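Local coordinates for protein putative retaining b-glycosidase (Saccharophagus degradans, PDB 5A95) that hydrolyses beta-glucans, probably as a retaining family 5 glycoside hydrolase acting on mixed-linkage (1,3;1,4) chains, at residues 200-213 / 225-239. The protein carries 1 engineered substitution. Residues are numbered along the deposited sequence; the frame is centred on the assembly and turned at random.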
loop_
_atom_site.group_PDB
_atom_site.type_symbol
_atom_site.label_atom_id
_atom_site.label_comp_id
_atom_site.label_asym_id
_atom_site.label_seq_id
_atom_site.Cartn_x
_atom_site.Cartn_y
_atom_site.Cartn_z
ATOM N N ARG A 200 -12.097 10.239 -11.558
ATOM C CA ARG A 200 -11.717 9.528 -12.760
ATOM C C ARG A 200 -10.832 10.435 -13.597
ATOM O O ARG A 200 -11.144 11.600 -13.792
ATOM C CB ARG A 200 -12.930 8.987 -13.518
ATOM C CG ARG A 200 -13.633 9.958 -14.419
ATOM C CD ARG A 200 -14.829 9.324 -15.119
ATOM N NE ARG A 200 -15.920 9.022 -14.197
ATOM C CZ ARG A 200 -16.795 9.912 -13.750
ATOM N NH1 ARG A 200 -16.715 11.207 -14.084
ATOM N NH2 ARG A 200 -17.756 9.496 -12.967
ATOM N N ASN A 201 -9.740 9.872 -14.090
ATOM C CA ASN A 201 -8.746 10.656 -14.823
ATOM C C ASN A 201 -8.073 9.765 -15.854
ATOM O O ASN A 201 -7.373 8.820 -15.492
ATOM C CB ASN A 201 -7.710 11.232 -13.877
ATOM C CG ASN A 201 -6.737 12.159 -14.590
ATOM O OD1 ASN A 201 -5.638 11.760 -14.956
ATOM N ND2 ASN A 201 -7.169 13.398 -14.839
ATOM N N TRP A 202 -8.316 10.054 -17.128
ATOM C CA TRP A 202 -7.753 9.206 -18.173
ATOM C C TRP A 202 -6.236 9.156 -18.131
ATOM O O TRP A 202 -5.653 8.079 -18.267
ATOM C CB TRP A 202 -8.253 9.645 -19.571
ATOM C CG TRP A 202 -7.685 8.771 -20.645
ATOM C CD1 TRP A 202 -6.729 9.093 -21.530
ATOM C CD2 TRP A 202 -8.006 7.398 -20.864
ATOM N NE1 TRP A 202 -6.420 8.012 -22.304
ATOM C CE2 TRP A 202 -7.203 6.960 -21.936
ATOM C CE3 TRP A 202 -8.921 6.509 -20.303
ATOM C CZ2 TRP A 202 -7.244 5.673 -22.411
ATOM C CZ3 TRP A 202 -8.973 5.228 -20.800
ATOM C CH2 TRP A 202 -8.156 4.825 -21.848
ATOM N N ALA A 203 -5.576 10.297 -17.968
ATOM C CA ALA A 203 -4.131 10.245 -18.003
ATOM C C ALA A 203 -3.550 9.315 -16.938
ATOM O O ALA A 203 -2.629 8.547 -17.192
ATOM C CB ALA A 203 -3.543 11.655 -17.888
ATOM N N GLU A 204 -4.103 9.387 -15.738
ATOM C CA GLU A 204 -3.683 8.520 -14.648
ATOM C C GLU A 204 -3.910 7.038 -14.975
ATOM O O GLU A 204 -3.048 6.190 -14.775
ATOM C CB GLU A 204 -4.453 8.929 -13.399
ATOM C CG GLU A 204 -4.217 8.102 -12.156
ATOM C CD GLU A 204 -4.964 8.663 -10.973
ATOM O OE1 GLU A 204 -6.196 8.816 -11.076
ATOM O OE2 GLU A 204 -4.326 8.871 -9.910
ATOM N N TRP A 205 -5.068 6.757 -15.528
ATOM C CA TRP A 205 -5.433 5.379 -15.842
ATOM C C TRP A 205 -4.607 4.823 -16.994
ATOM O O TRP A 205 -4.113 3.697 -16.930
ATOM C CB TRP A 205 -6.943 5.270 -16.082
ATOM C CG TRP A 205 -7.439 3.900 -16.347
ATOM C CD1 TRP A 205 -8.196 3.503 -17.409
ATOM C CD2 TRP A 205 -7.288 2.739 -15.524
ATOM N NE1 TRP A 205 -8.484 2.170 -17.330
ATOM C CE2 TRP A 205 -7.943 1.674 -16.177
ATOM C CE3 TRP A 205 -6.617 2.472 -14.336
ATOM C CZ2 TRP A 205 -7.925 0.388 -15.678
ATOM C CZ3 TRP A 205 -6.587 1.193 -13.859
ATOM C CH2 TRP A 205 -7.236 0.158 -14.533
ATOM N N LYS A 206 -4.446 5.624 -18.039
ATOM C CA LYS A 206 -3.581 5.289 -19.169
ATOM C C LYS A 206 -2.163 4.937 -18.701
ATOM O O LYS A 206 -1.608 3.913 -19.077
ATOM C CB LYS A 206 -3.567 6.475 -20.137
ATOM C CG LYS A 206 -2.518 6.427 -21.252
ATOM C CD LYS A 206 -2.524 7.753 -22.016
ATOM C CE LYS A 206 -1.541 7.808 -23.168
ATOM N NZ LYS A 206 -0.150 7.639 -22.729
ATOM N N THR A 207 -1.590 5.794 -17.858
ATOM C CA THR A 207 -0.247 5.576 -17.351
ATOM C C THR A 207 -0.127 4.262 -16.592
ATOM O O THR A 207 0.851 3.526 -16.724
ATOM C CB THR A 207 0.209 6.795 -16.516
ATOM O OG1 THR A 207 0.215 7.940 -17.378
ATOM C CG2 THR A 207 1.615 6.620 -15.925
ATOM N N LEU A 208 -1.118 3.972 -15.749
ATOM C CA LEU A 208 -1.096 2.761 -14.963
ATOM C C LEU A 208 -1.214 1.511 -15.858
ATOM O O LEU A 208 -0.522 0.509 -15.634
ATOM C CB LEU A 208 -2.136 2.821 -13.850
ATOM C CG LEU A 208 -2.163 1.653 -12.894
ATOM C CD1 LEU A 208 -0.807 1.329 -12.270
ATOM C CD2 LEU A 208 -3.170 1.935 -11.798
ATOM N N ASN A 209 -2.088 1.576 -16.859
ATOM C CA ASN A 209 -2.153 0.468 -17.795
ATOM C C ASN A 209 -0.828 0.268 -18.541
ATOM O O ASN A 209 -0.406 -0.887 -18.722
ATOM C CB ASN A 209 -3.297 0.616 -18.803
ATOM C CG ASN A 209 -4.620 0.198 -18.233
ATOM O OD1 ASN A 209 -5.060 -0.921 -18.416
ATOM N ND2 ASN A 209 -5.236 1.078 -17.472
ATOM N N GLU A 210 -0.198 1.364 -18.945
ATOM C CA GLU A 210 1.113 1.272 -19.605
ATOM C C GLU A 210 2.151 0.631 -18.685
ATOM O O GLU A 210 3.005 -0.136 -19.138
ATOM C CB GLU A 210 1.559 2.636 -20.120
ATOM C CG GLU A 210 0.766 3.073 -21.324
ATOM C CD GLU A 210 0.916 4.516 -21.743
ATOM O OE1 GLU A 210 1.590 5.291 -21.028
ATOM O OE2 GLU A 210 0.317 4.876 -22.792
ATOM N N SER A 211 2.056 0.905 -17.396
ATOM C CA SER A 211 2.970 0.309 -16.435
ATOM C C SER A 211 2.774 -1.192 -16.322
ATOM O O SER A 211 3.728 -1.964 -16.300
ATOM C CB SER A 211 2.795 0.996 -15.074
ATOM O OG SER A 211 3.733 0.541 -14.116
ATOM N N LEU A 212 1.521 -1.627 -16.250
ATOM C CA LEU A 212 1.226 -3.046 -16.237
ATOM C C LEU A 212 1.707 -3.720 -17.548
ATOM O O LEU A 212 2.288 -4.801 -17.520
ATOM C CB LEU A 212 -0.269 -3.299 -16.029
ATOM C CG LEU A 212 -0.831 -2.890 -14.652
ATOM C CD1 LEU A 212 -2.332 -3.004 -14.617
ATOM C CD2 LEU A 212 -0.222 -3.708 -13.549
ATOM N N ILE A 213 1.415 -3.094 -18.684
ATOM C CA ILE A 213 1.831 -3.620 -19.982
ATOM C C ILE A 213 3.349 -3.776 -20.038
ATOM O O ILE A 213 3.855 -4.782 -20.540
ATOM C CB ILE A 213 1.305 -2.735 -21.122
ATOM C CG1 ILE A 213 -0.227 -2.886 -21.225
ATOM C CG2 ILE A 213 1.958 -3.133 -22.442
ATOM C CD1 ILE A 213 -0.885 -1.746 -21.955
ATOM N N PRO A 225 -2.495 -7.711 -24.288
ATOM C CA PRO A 225 -3.146 -6.964 -23.206
ATOM C C PRO A 225 -4.459 -6.397 -23.711
ATOM O O PRO A 225 -4.543 -5.886 -24.841
ATOM C CB PRO A 225 -2.134 -5.825 -22.889
ATOM C CG PRO A 225 -0.831 -6.266 -23.523
ATOM C CD PRO A 225 -1.296 -7.001 -24.770
ATOM N N LEU A 226 -5.456 -6.394 -22.832
ATOM C CA LEU A 226 -6.778 -5.862 -23.141
ATOM C C LEU A 226 -7.103 -4.775 -22.112
ATOM O O LEU A 226 -7.083 -5.031 -20.895
ATOM C CB LEU A 226 -7.822 -6.973 -23.092
ATOM C CG LEU A 226 -9.246 -6.618 -23.461
ATOM C CD1 LEU A 226 -9.380 -6.285 -24.914
ATOM C CD2 LEU A 226 -10.248 -7.687 -23.094
ATOM N N VAL A 227 -7.307 -3.553 -22.607
ATOM C CA VAL A 227 -7.430 -2.334 -21.797
ATOM C C VAL A 227 -8.861 -1.812 -21.882
ATOM O O VAL A 227 -9.468 -1.822 -22.939
ATOM C CB VAL A 227 -6.460 -1.264 -22.346
ATOM C CG1 VAL A 227 -6.687 0.101 -21.710
ATOM C CG2 VAL A 227 -5.023 -1.720 -22.110
ATOM N N ALA A 228 -9.377 -1.346 -20.743
ATOM C CA ALA A 228 -10.736 -0.849 -20.611
ATOM C C ALA A 228 -10.773 0.631 -20.213
ATOM O O ALA A 228 -9.872 1.144 -19.545
ATOM C CB ALA A 228 -11.480 -1.613 -19.536
ATOM N N GLY A 229 -11.843 1.283 -20.640
ATOM C CA GLY A 229 -12.159 2.628 -20.219
ATOM C C GLY A 229 -13.137 2.683 -19.050
ATOM O O GLY A 229 -13.483 1.681 -18.421
ATOM N N PHE A 230 -13.554 3.904 -18.757
ATOM C CA PHE A 230 -14.430 4.206 -17.622
ATOM C C PHE A 230 -15.882 3.846 -17.896
ATOM O O PHE A 230 -16.243 3.253 -18.927
ATOM C CB PHE A 230 -14.277 5.688 -17.218
ATOM C CG PHE A 230 -12.857 6.109 -16.882
ATOM C CD1 PHE A 230 -11.998 5.274 -16.205
ATOM C CD2 PHE A 230 -12.413 7.375 -17.210
ATOM C CE1 PHE A 230 -10.712 5.675 -15.863
ATOM C CE2 PHE A 230 -11.141 7.777 -16.874
ATOM C CZ PHE A 230 -10.306 6.935 -16.218
ATOM N N ASN A 231 -16.731 4.143 -16.901
ATOM C CA ASN A 231 -18.139 3.771 -16.929
ATOM C C ASN A 231 -18.301 2.262 -17.075
ATOM O O ASN A 231 -19.118 1.781 -17.851
ATOM C CB ASN A 231 -18.893 4.524 -18.046
ATOM C CG ASN A 231 -20.405 4.401 -17.927
ATOM O OD1 ASN A 231 -20.938 3.993 -16.896
ATOM N ND2 ASN A 231 -21.100 4.662 -19.025
ATOM N N TRP A 232 -17.562 1.528 -16.255
ATOM C CA TRP A 232 -17.588 0.072 -16.241
ATOM C C TRP A 232 -17.194 -0.514 -17.606
ATOM O O TRP A 232 -17.925 -1.318 -18.207
ATOM C CB TRP A 232 -18.939 -0.480 -15.787
ATOM C CG TRP A 232 -19.311 -0.242 -14.343
ATOM C CD1 TRP A 232 -19.205 -1.167 -13.344
ATOM C CD2 TRP A 232 -19.888 0.921 -13.761
ATOM N NE1 TRP A 232 -19.686 -0.649 -12.161
ATOM C CE2 TRP A 232 -20.127 0.623 -12.386
ATOM C CE3 TRP A 232 -20.276 2.159 -14.256
ATOM C CZ2 TRP A 232 -20.668 1.551 -11.500
ATOM C CZ3 TRP A 232 -20.811 3.080 -13.364
ATOM C CH2 TRP A 232 -21.009 2.772 -12.009
ATOM N N ALA A 233 -16.022 -0.107 -18.094
ATOM C CA ALA A 233 -15.480 -0.601 -19.357
ATOM C C ALA A 233 -16.438 -0.331 -20.501
ATOM O O ALA A 233 -16.623 -1.155 -21.370
ATOM C CB ALA A 233 -15.139 -2.103 -19.272
ATOM N N TYR A 234 -16.978 0.867 -20.556
ATOM C CA TYR A 234 -17.892 1.248 -21.611
ATOM C C TYR A 234 -17.377 2.359 -22.515
ATOM O O TYR A 234 -17.627 2.338 -23.717
ATOM C CB TYR A 234 -19.292 1.568 -21.043
ATOM C CG TYR A 234 -20.297 1.734 -22.133
ATOM C CD1 TYR A 234 -20.764 0.640 -22.860
ATOM C CD2 TYR A 234 -20.773 2.987 -22.467
ATOM C CE1 TYR A 234 -21.636 0.811 -23.903
ATOM C CE2 TYR A 234 -21.687 3.156 -23.508
ATOM C CZ TYR A 234 -22.101 2.042 -24.234
ATOM O OH TYR A 234 -22.970 2.172 -25.310
ATOM N N ASP A 235 -16.637 3.316 -21.974
ATOM C CA ASP A 235 -16.232 4.497 -22.745
ATOM C C ASP A 235 -14.775 4.409 -23.199
ATOM O O ASP A 235 -13.850 4.625 -22.407
ATOM C CB ASP A 235 -16.467 5.777 -21.923
ATOM C CG ASP A 235 -16.162 7.050 -22.714
ATOM O OD1 ASP A 235 -15.973 6.968 -23.943
ATOM O OD2 ASP A 235 -16.149 8.130 -22.087
ATOM N N LEU A 236 -14.585 4.104 -24.477
ATOM C CA LEU A 236 -13.254 4.079 -25.088
ATOM C C LEU A 236 -12.898 5.407 -25.763
ATOM O O LEU A 236 -11.792 5.567 -26.225
ATOM C CB LEU A 236 -13.165 2.954 -26.100
ATOM C CG LEU A 236 -13.153 1.544 -25.549
ATOM C CD1 LEU A 236 -13.137 0.534 -26.680
ATOM C CD2 LEU A 236 -11.959 1.333 -24.608
ATOM N N SER A 237 -13.809 6.370 -25.783
ATOM C CA SER A 237 -13.553 7.592 -26.538
ATOM C C SER A 237 -12.241 8.321 -26.216
ATOM O O SER A 237 -11.662 8.900 -27.121
ATOM C CB SER A 237 -14.752 8.539 -26.502
ATOM O OG SER A 237 -15.005 9.036 -25.217
ATOM N N PRO A 238 -11.736 8.275 -24.956
ATOM C CA PRO A 238 -10.449 8.968 -24.729
ATOM C C PRO A 238 -9.268 8.479 -25.577
ATOM O O PRO A 238 -8.276 9.181 -25.684
ATOM C CB PRO A 238 -10.177 8.740 -23.247
ATOM C CG PRO A 238 -11.557 8.605 -22.650
ATOM C CD PRO A 238 -12.301 7.784 -23.685
ATOM N N ILE A 239 -9.346 7.275 -26.134
ATOM C CA ILE A 239 -8.226 6.733 -26.907
ATOM C C ILE A 239 -8.033 7.412 -28.256
ATOM O O ILE A 239 -7.017 7.182 -28.892
ATOM C CB ILE A 239 -8.319 5.212 -27.100
ATOM C CG1 ILE A 239 -9.360 4.825 -28.158
ATOM C CG2 ILE A 239 -8.544 4.503 -25.765
ATOM C CD1 ILE A 239 -9.415 3.343 -28.418
HETATM O O HOH W 1 -7.823 -1.686 -18.288
#
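Trp202 and Trp205 both carry CG trans to the backbone N (chi1 -180° for Trp202), which swings their indoles from the first turn of helix 202-213 onto segment 225-239, while Phe230, with CG trans to its carbonyl carbon, reaches back toward the helix start. The benzene edge of Trp202 points at one face of the Phe230 ring in a T-shaped pair, planes 76° apart; on the opposite face Arg200 CB makes a CH-pi contact, 4.1 Å from the centroid. Pro238 CB sits over the five-membered ring of Trp202, 3.5 Å from its centroid, and Ile239 CG2 touches Trp202 CZ2 at 3.8 Å. Trp202 NE1 donates a hydrogen bond to Ala242 O. With an alanine here, Pro238 and one face of Phe230 would probably lose their aromatic partner and Ala242 O this donor. Trp205 NE1 donates to Ala228 O at 2.8 Å, nearly straight (162°) and in the indole plane, while Trp205 CD1 packs on Phe230 CE1. Asn209 ND2 lies over the centre of the Trp205 indole and donates to Trp205 O; Asn209 OD1 accepts from a water that in turn accepts from Ala228 N. Further along, Ile213 CG1 packs on Pro225 CB at 3.9 Å. The aromatic cluster thus joins the helix start to the residues that follow strand 224-227, and helix and strand run antiparallel, as in the alpha/beta units of the (beta/alpha)8 barrel of glycoside hydrolase family 5.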